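Local coordinates for peptidase M16 domain protein (Alicyclobacillus acidocaldarius subsp. acidocaldarius DSM 446, PDB 4XEA), which probably hydrolyses peptides as a metal-dependent peptidase of the M16 (insulinase) family, at residues 45-49 / 50-54. Residues are numbered along the deposited sequence; the frame is centred on the assembly and turned at random.
Sequences AFRTD and GQVHE
H53 lies against F46 on one face of a beta hairpin with a two-residue loop, and the evidence is a CH-pi contact: H53 CB sits over the phenyl face, 4.2 Å from the ring centroid and 17° off its normal. The two rings meet obliquely, planes at 43°, with F46 CE2 3.8 Å from H53 CD2. F46 reaches this place because chi1 of 56° sets CG between its backbone N and carbonyl carbon, swinging the ring toward the neighbouring strand. T48 CG2 approaches the imidazole edge, and a water in that ring's plane links H53 NE2 (2.9 Å) to T48 O, to which it donates.

On the opposite face, R47 runs extended from CG to NE, so its guanidinium reaches G50, whose carbonyl lies over one guanidinium face, offset toward its rim, and NH1 comes to 3.9 Å from V52 CG2. Between the two faces, the backbones of F46 and H53 form an antiparallel hydrogen-bonded pair; H53 N to F46 O is the shorter bond at 2.7 Å, and nearly straight. T48 and Q51 close the type I' turn, where positive phi at D49 and G50 gives the tight reversal. T48 O takes both the Q51 N-H, from above its carbonyl plane, and the water.

Strand 45-48 is the middle of a three-stranded antiparallel sheet, flanked by 51-54 and by 227-229, whose L229 and E227 make backbone hydrogen bonds with A45 and R47. Helix 178-188 packs on the F46-H53 face: F188 meets the F46 ring edge-to-face and L183 touches both aromatic residues, while T48 OG1 is hydrogen-bonded to A225 O.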
ATOM      1  N   ALA A  45      -5.565 -24.715 -22.084  1.00 39.77           N
ATOM      2  CA  ALA A  45      -5.453 -26.016 -22.730  1.00 41.49           C
ATOM      3  C   ALA A  45      -4.176 -26.716 -22.289  1.00 40.94           C
ATOM      4  O   ALA A  45      -3.134 -26.072 -22.016  1.00 39.76           O
ATOM      5  CB  ALA A  45      -5.473 -25.860 -24.275  1.00 41.23           C
ATOM      6  N   PHE A  46      -4.252 -28.036 -22.256  1.00 41.09           N
ATOM      7  CA  PHE A  46      -3.160 -28.837 -21.760  1.00 40.21           C
ATOM      8  C   PHE A  46      -3.424 -30.301 -22.102  1.00 42.30           C
ATOM      9  O   PHE A  46      -4.552 -30.698 -22.403  1.00 43.41           O
ATOM     10  CB  PHE A  46      -2.958 -28.679 -20.248  1.00 39.03           C
ATOM     11  CG  PHE A  46      -4.184 -28.978 -19.427  1.00 41.02           C
ATOM     12  CD1 PHE A  46      -5.140 -27.993 -19.195  1.00 42.99           C
ATOM     13  CD2 PHE A  46      -4.405 -30.266 -18.905  1.00 44.04           C
ATOM     14  CE1 PHE A  46      -6.282 -28.284 -18.457  1.00 44.10           C
ATOM     15  CE2 PHE A  46      -5.516 -30.555 -18.147  1.00 44.74           C
ATOM     16  CZ  PHE A  46      -6.472 -29.552 -17.920  1.00 45.51           C
ATOM     17  N   ARG A  47      -2.352 -31.079 -22.061  1.00 42.55           N
ATOM     18  CA  ARG A  47      -2.415 -32.521 -22.217  1.00 44.50           C
ATOM     19  C   ARG A  47      -1.904 -33.147 -20.941  1.00 45.32           C
ATOM     20  O   ARG A  47      -0.883 -32.702 -20.377  1.00 43.22           O
ATOM     21  CB  ARG A  47      -1.519 -32.987 -23.359  1.00 45.85           C
ATOM     22  CG  ARG A  47      -1.548 -34.518 -23.597  1.00 48.68           C
ATOM     23  CD  ARG A  47      -0.214 -34.969 -24.256  1.00 54.13           C
ATOM     24  NE  ARG A  47      -0.224 -36.362 -24.654  1.00 55.64           N
ATOM     25  CZ  ARG A  47      -0.864 -36.818 -25.729  1.00 59.40           C
ATOM     26  NH1 ARG A  47      -1.534 -35.976 -26.523  1.00 57.99           N
ATOM     27  NH2 ARG A  47      -0.818 -38.113 -26.009  1.00 60.60           N
ATOM     28  N   THR A  48      -2.615 -34.165 -20.462  1.00 46.68           N
ATOM     29  CA  THR A  48      -2.210 -34.891 -19.268  1.00 47.60           C
ATOM     30  C   THR A  48      -2.843 -36.283 -19.348  1.00 50.66           C
ATOM     31  O   THR A  48      -3.883 -36.464 -19.984  1.00 49.00           O
ATOM     32  CB  THR A  48      -2.627 -34.173 -17.975  1.00 47.50           C
ATOM     33  OG1 THR A  48      -1.908 -34.722 -16.868  1.00 47.64           O
ATOM     34  CG2 THR A  48      -4.124 -34.315 -17.713  1.00 49.41           C
ATOM     35  N   ASP A  49      -2.119 -37.263 -18.806  1.00 53.32           N
ATOM     36  CA  ASP A  49      -2.534 -38.665 -18.823  1.00 57.38           C
ATOM     37  C   ASP A  49      -3.029 -39.048 -20.201  1.00 58.24           C
ATOM     38  O   ASP A  49      -4.012 -39.751 -20.351  1.00 60.10           O
ATOM     39  CB  ASP A  49      -3.577 -38.956 -17.737  1.00 59.27           C
ATOM     40  CG  ASP A  49      -3.827 -40.471 -17.555  1.00 65.99           C
ATOM     41  OD1 ASP A  49      -2.864 -41.216 -17.258  1.00 69.55           O
ATOM     42  OD2 ASP A  49      -4.974 -40.928 -17.748  1.00 72.69           O
ATOM     43  N   GLY A  50      -2.334 -38.561 -21.220  1.00 56.95           N
ATOM     44  CA  GLY A  50      -2.557 -39.018 -22.572  1.00 58.12           C
ATOM     45  C   GLY A  50      -3.725 -38.397 -23.305  1.00 57.81           C
ATOM     46  O   GLY A  50      -4.113 -38.906 -24.356  1.00 59.54           O
ATOM     47  N   GLN A  51      -4.275 -37.300 -22.786  1.00 55.73           N
ATOM     48  CA  GLN A  51      -5.443 -36.671 -23.405  1.00 56.38           C
ATOM     49  C   GLN A  51      -5.314 -35.173 -23.480  1.00 53.09           C
ATOM     50  O   GLN A  51      -4.831 -34.558 -22.538  1.00 51.91           O
ATOM     51  CB  GLN A  51      -6.694 -36.999 -22.594  1.00 59.63           C
ATOM     52  CG  GLN A  51      -7.960 -37.104 -23.416  1.00 65.44           C
ATOM     53  CD  GLN A  51      -8.861 -38.223 -22.916  1.00 73.57           C
ATOM     54  OE1 GLN A  51      -8.980 -39.285 -23.553  1.00 78.11           O
ATOM     55  NE2 GLN A  51      -9.470 -38.010 -21.748  1.00 74.62           N
ATOM     56  N   VAL A  52      -5.793 -34.597 -24.573  1.00 52.64           N
ATOM     57  CA  VAL A  52      -5.816 -33.147 -24.786  1.00 51.82           C
ATOM     58  C   VAL A  52      -7.106 -32.551 -24.203  1.00 52.00           C
ATOM     59  O   VAL A  52      -8.199 -33.050 -24.464  1.00 53.15           O
ATOM     60  CB  VAL A  52      -5.740 -32.806 -26.303  1.00 52.81           C
ATOM     61  CG1 VAL A  52      -5.963 -31.292 -26.565  1.00 52.88           C
ATOM     62  CG2 VAL A  52      -4.398 -33.283 -26.879  1.00 52.75           C
ATOM     63  N   HIS A  53      -6.965 -31.501 -23.403  1.00 49.65           N
ATOM     64  CA  HIS A  53      -8.120 -30.807 -22.854  1.00 50.42           C
ATOM     65  C   HIS A  53      -8.104 -29.320 -23.212  1.00 50.22           C
ATOM     66  O   HIS A  53      -7.047 -28.670 -23.255  1.00 48.71           O
ATOM     67  CB  HIS A  53      -8.147 -30.967 -21.347  1.00 49.76           C
ATOM     68  CG  HIS A  53      -8.190 -32.388 -20.886  1.00 49.80           C
ATOM     69  ND1 HIS A  53      -9.341 -33.152 -20.915  1.00 53.04           N
ATOM     70  CD2 HIS A  53      -7.236 -33.171 -20.333  1.00 49.99           C
ATOM     71  CE1 HIS A  53      -9.089 -34.345 -20.407  1.00 54.85           C
ATOM     72  NE2 HIS A  53      -7.812 -34.390 -20.065  1.00 53.84           N
ATOM     73  N   GLU A  54      -9.290 -28.806 -23.500  1.00 51.52           N
ATOM     74  CA  GLU A  54      -9.513 -27.393 -23.664  1.00 51.45           C
ATOM     75  C   GLU A  54     -10.663 -26.964 -22.745  1.00 51.52           C
ATOM     76  O   GLU A  54     -11.794 -27.414 -22.889  1.00 51.85           O
ATOM     77  CB  GLU A  54      -9.849 -27.071 -25.107  1.00 53.66           C
ATOM     78  CG  GLU A  54      -9.948 -25.572 -25.331  1.00 58.86           C
ATOM     79  CD  GLU A  54      -9.247 -25.120 -26.600  1.00 66.44           C
ATOM     80  OE1 GLU A  54      -9.796 -24.223 -27.275  1.00 70.60           O
ATOM     81  OE2 GLU A  54      -8.155 -25.666 -26.915  1.00 72.49           O
TER
HETATM   82  O   HOH W   1      -6.488 -36.659 -18.808  1.00 57.74           O